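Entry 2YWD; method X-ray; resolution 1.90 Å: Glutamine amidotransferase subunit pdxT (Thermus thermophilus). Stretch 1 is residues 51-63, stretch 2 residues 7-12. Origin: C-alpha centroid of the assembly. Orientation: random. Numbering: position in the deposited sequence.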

# COMPACT_ATOMS: atom_id res chain seq x y z
N THR A 51 8.25 9.14 5.24
CA THR A 51 8.09 10.38 6.01
C THR A 51 7.71 11.55 5.11
O THR A 51 6.96 12.44 5.51
CB THR A 51 9.36 10.75 6.81
OG1 THR A 51 10.33 11.34 5.94
CG2 THR A 51 9.96 9.51 7.47
N THR A 52 8.23 11.54 3.88
CA THR A 52 7.95 12.60 2.92
C THR A 52 6.53 12.46 2.36
O THR A 52 5.79 13.43 2.29
CB THR A 52 8.98 12.58 1.78
OG1 THR A 52 10.28 12.87 2.33
CG2 THR A 52 8.64 13.62 0.72
N ILE A 53 6.17 11.25 1.95
CA ILE A 53 4.83 11.02 1.42
C ILE A 53 3.82 11.42 2.49
O ILE A 53 2.82 12.08 2.21
CB ILE A 53 4.62 9.53 1.05
CG1 ILE A 53 5.41 9.22 -0.23
CG2 ILE A 53 3.14 9.23 0.85
CD1 ILE A 53 5.46 7.74 -0.58
N GLY A 54 4.10 11.05 3.74
CA GLY A 54 3.21 11.41 4.83
C GLY A 54 3.10 12.91 5.03
O GLY A 54 2.00 13.45 5.15
N LYS A 55 4.25 13.58 5.08
CA LYS A 55 4.26 15.03 5.29
C LYS A 55 3.48 15.78 4.22
O LYS A 55 2.62 16.61 4.53
CB LYS A 55 5.70 15.56 5.33
CG LYS A 55 5.81 17.03 5.71
CD LYS A 55 7.26 17.50 5.79
CE LYS A 55 7.89 17.67 4.41
NZ LYS A 55 7.24 18.76 3.63
N LEU A 56 3.76 15.49 2.96
CA LEU A 56 3.09 16.15 1.85
C LEU A 56 1.59 15.83 1.76
O LEU A 56 0.78 16.71 1.48
CB LEU A 56 3.78 15.81 0.52
CG LEU A 56 5.26 16.21 0.44
CD1 LEU A 56 5.83 15.78 -0.91
CD2 LEU A 56 5.41 17.71 0.64
N ALA A 57 1.23 14.57 2.00
CA ALA A 57 -0.18 14.18 1.94
C ALA A 57 -0.97 14.94 3.01
O ALA A 57 -2.13 15.30 2.81
CB ALA A 57 -0.33 12.68 2.13
N ARG A 58 -0.34 15.16 4.16
CA ARG A 58 -0.99 15.88 5.24
C ARG A 58 -1.11 17.35 4.88
O ARG A 58 -2.18 17.94 4.97
CB ARG A 58 -0.19 15.71 6.54
CG ARG A 58 -0.73 16.50 7.73
CD ARG A 58 -0.17 15.97 9.05
NE ARG A 58 -0.69 14.64 9.35
CZ ARG A 58 -0.37 13.94 10.42
NH1 ARG A 58 0.48 14.43 11.32
NH2 ARG A 58 -0.90 12.74 10.62
N GLU A 59 0.01 17.94 4.44
CA GLU A 59 0.03 19.35 4.07
C GLU A 59 -0.96 19.72 2.97
O GLU A 59 -1.56 20.79 3.03
CB GLU A 59 1.44 19.75 3.62
CG GLU A 59 2.40 20.01 4.76
CD GLU A 59 3.78 20.37 4.27
OE1 GLU A 59 3.89 20.93 3.15
OE2 GLU A 59 4.76 20.12 5.01
N TYR A 60 -1.13 18.85 1.99
CA TYR A 60 -2.04 19.14 0.88
C TYR A 60 -3.50 18.77 1.14
O TYR A 60 -4.34 18.88 0.25
CB TYR A 60 -1.56 18.46 -0.40
CG TYR A 60 -0.14 18.81 -0.81
CD1 TYR A 60 0.38 20.08 -0.58
CD2 TYR A 60 0.67 17.87 -1.44
CE1 TYR A 60 1.67 20.42 -0.98
CE2 TYR A 60 1.97 18.19 -1.84
CZ TYR A 60 2.46 19.47 -1.61
OH TYR A 60 3.74 19.79 -2.00
N GLY A 61 -3.80 18.32 2.36
CA GLY A 61 -5.16 17.95 2.69
C GLY A 61 -5.60 16.61 2.12
O GLY A 61 -6.77 16.22 2.26
N ILE A 62 -4.69 15.89 1.49
CA ILE A 62 -5.02 14.59 0.90
C ILE A 62 -5.28 13.54 1.98
O ILE A 62 -6.22 12.76 1.87
CB ILE A 62 -3.89 14.13 -0.06
CG1 ILE A 62 -3.86 15.06 -1.28
CG2 ILE A 62 -4.11 12.69 -0.51
CD1 ILE A 62 -2.67 14.88 -2.20
N GLU A 63 -4.47 13.54 3.03
CA GLU A 63 -4.63 12.59 4.13
C GLU A 63 -6.05 12.64 4.70
O GLU A 63 -6.74 11.62 4.78
CB GLU A 63 -3.62 12.92 5.24
CG GLU A 63 -3.70 12.00 6.46
CD GLU A 63 -3.00 12.59 7.67
OE1 GLU A 63 -1.87 13.10 7.52
OE2 GLU A 63 -3.57 12.54 8.78
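Stretch 2, residues 7-12: VLALQG

A strand end that runs out over a helix often fastens itself with a single large aliphatic side chain, and the segment Val 7 to Gly 12 of the glutamine amidotransferase subunit pdxT is a clear example. Its anchor is Leu 10, which gives up more surface to the helix than any other residue of the segment. Its CA-to-CB bond points toward the helix, and with chi1 in m and chi2 in t the side chain extends into the space between successive turns. Atom CD1 of Leu 10 lies 3.8 Å from CB of Leu 56, 3.9 Å from CB of Ala 57 and 4.1 Å from CD1 of Ile 62. Beside the small side chain of Ala 57 the leucine comes close to the helix backbone itself: CD1 of Leu 10 is 3.4 Å from N of Ala 57 and 4.2 Å from O of Ile 53. Those two backbone atoms are already paired, N of Ala 57 donating to O of Ile 53 at 3.0 Å, so the methyl group packs against a satisfied hydrogen bond.

Leu 8 builds the second, more deeply buried part of the apolar contact. It belongs to the end of the strand, and its side chain, with chi1 in t and chi2 in p, meets two isoleucines: CD2 lies 3.9 Å from CG2 of Ile 53, and CD1 lies 4.1 Å from CG2 of Ile 62. Between Leu 8 and Leu 10, Ala 9 has its side chain out of reach of the helix. The alternation recalls a strand, although from Ala 9 onward the backbone is loop or turn, with Leu 10 at phi/psi of -84/-32° and Gln 11 back in an extended conformation at -169/156°.

At one margin stands Tyr 60, just beyond the helix, whose CD2 is 3.5 Å from CD2 of Leu 10; the methyl group meets the edge of the ring, near its plane. Gly 61 follows with a positive phi, closing the helix in a Schellman motif and serving as N-cap of the next helix, which brings Ile 62 round to the same leucines.

The segment crosses the helix obliquely, its course leaning against the helix direction, and Gln 11 lies over the earlier turn. Here the CA atoms of Ile 53 and Gln 11 are 5.9 Å apart. Leu 56 also touches the loop backbone, its CD1 standing 3.7 Å from O of Leu 10.

Gln 11 forms the polar edge, yet its partners on the helix are carbon atoms: its CG lies 3.8 Å from CG2 of Thr 52, and its OE1 3.5 Å from CG1 of Ile 53. OE1 finds its hydrogen bond just outside the two stretches. No hydrogen bond joins the segment to the helix, so shape and apolar packing carry the contact, which buries 417 Å² in all.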

# COMPACT_ATOMS: atom_id res chain seq x y z
N VAL A 7 -2.88 6.75 -8.42
CA VAL A 7 -1.67 6.39 -7.69
C VAL A 7 -1.18 7.70 -7.09
O VAL A 7 -1.02 8.69 -7.81
CB VAL A 7 -0.57 5.83 -8.62
CG1 VAL A 7 0.65 5.42 -7.81
CG2 VAL A 7 -1.11 4.63 -9.40
N LEU A 8 -0.97 7.73 -5.77
CA LEU A 8 -0.51 8.95 -5.11
C LEU A 8 0.86 9.28 -5.70
O LEU A 8 1.76 8.45 -5.68
CB LEU A 8 -0.40 8.74 -3.60
CG LEU A 8 -0.18 9.99 -2.75
CD1 LEU A 8 -1.35 10.96 -2.94
CD2 LEU A 8 -0.07 9.59 -1.30
N ALA A 9 1.00 10.49 -6.24
CA ALA A 9 2.25 10.89 -6.88
C ALA A 9 2.90 12.13 -6.27
O ALA A 9 3.33 13.03 -6.98
CB ALA A 9 2.01 11.12 -8.37
N LEU A 10 2.99 12.16 -4.94
CA LEU A 10 3.61 13.28 -4.26
C LEU A 10 5.12 13.09 -4.19
O LEU A 10 5.88 14.06 -4.22
CB LEU A 10 3.05 13.40 -2.84
CG LEU A 10 1.55 13.70 -2.75
CD1 LEU A 10 1.12 13.74 -1.30
CD2 LEU A 10 1.24 15.02 -3.44
N GLN A 11 5.54 11.83 -4.11
CA GLN A 11 6.95 11.47 -4.03
C GLN A 11 7.07 9.97 -4.23
O GLN A 11 6.11 9.23 -4.00
CB GLN A 11 7.51 11.83 -2.64
CG GLN A 11 9.00 11.56 -2.41
CD GLN A 11 9.36 10.08 -2.21
OE1 GLN A 11 8.65 9.33 -1.54
NE2 GLN A 11 10.49 9.67 -2.78
N GLY A 12 8.23 9.51 -4.66
CA GLY A 12 8.41 8.08 -4.79
C GLY A 12 8.16 7.41 -6.12
O GLY A 12 8.07 8.04 -7.17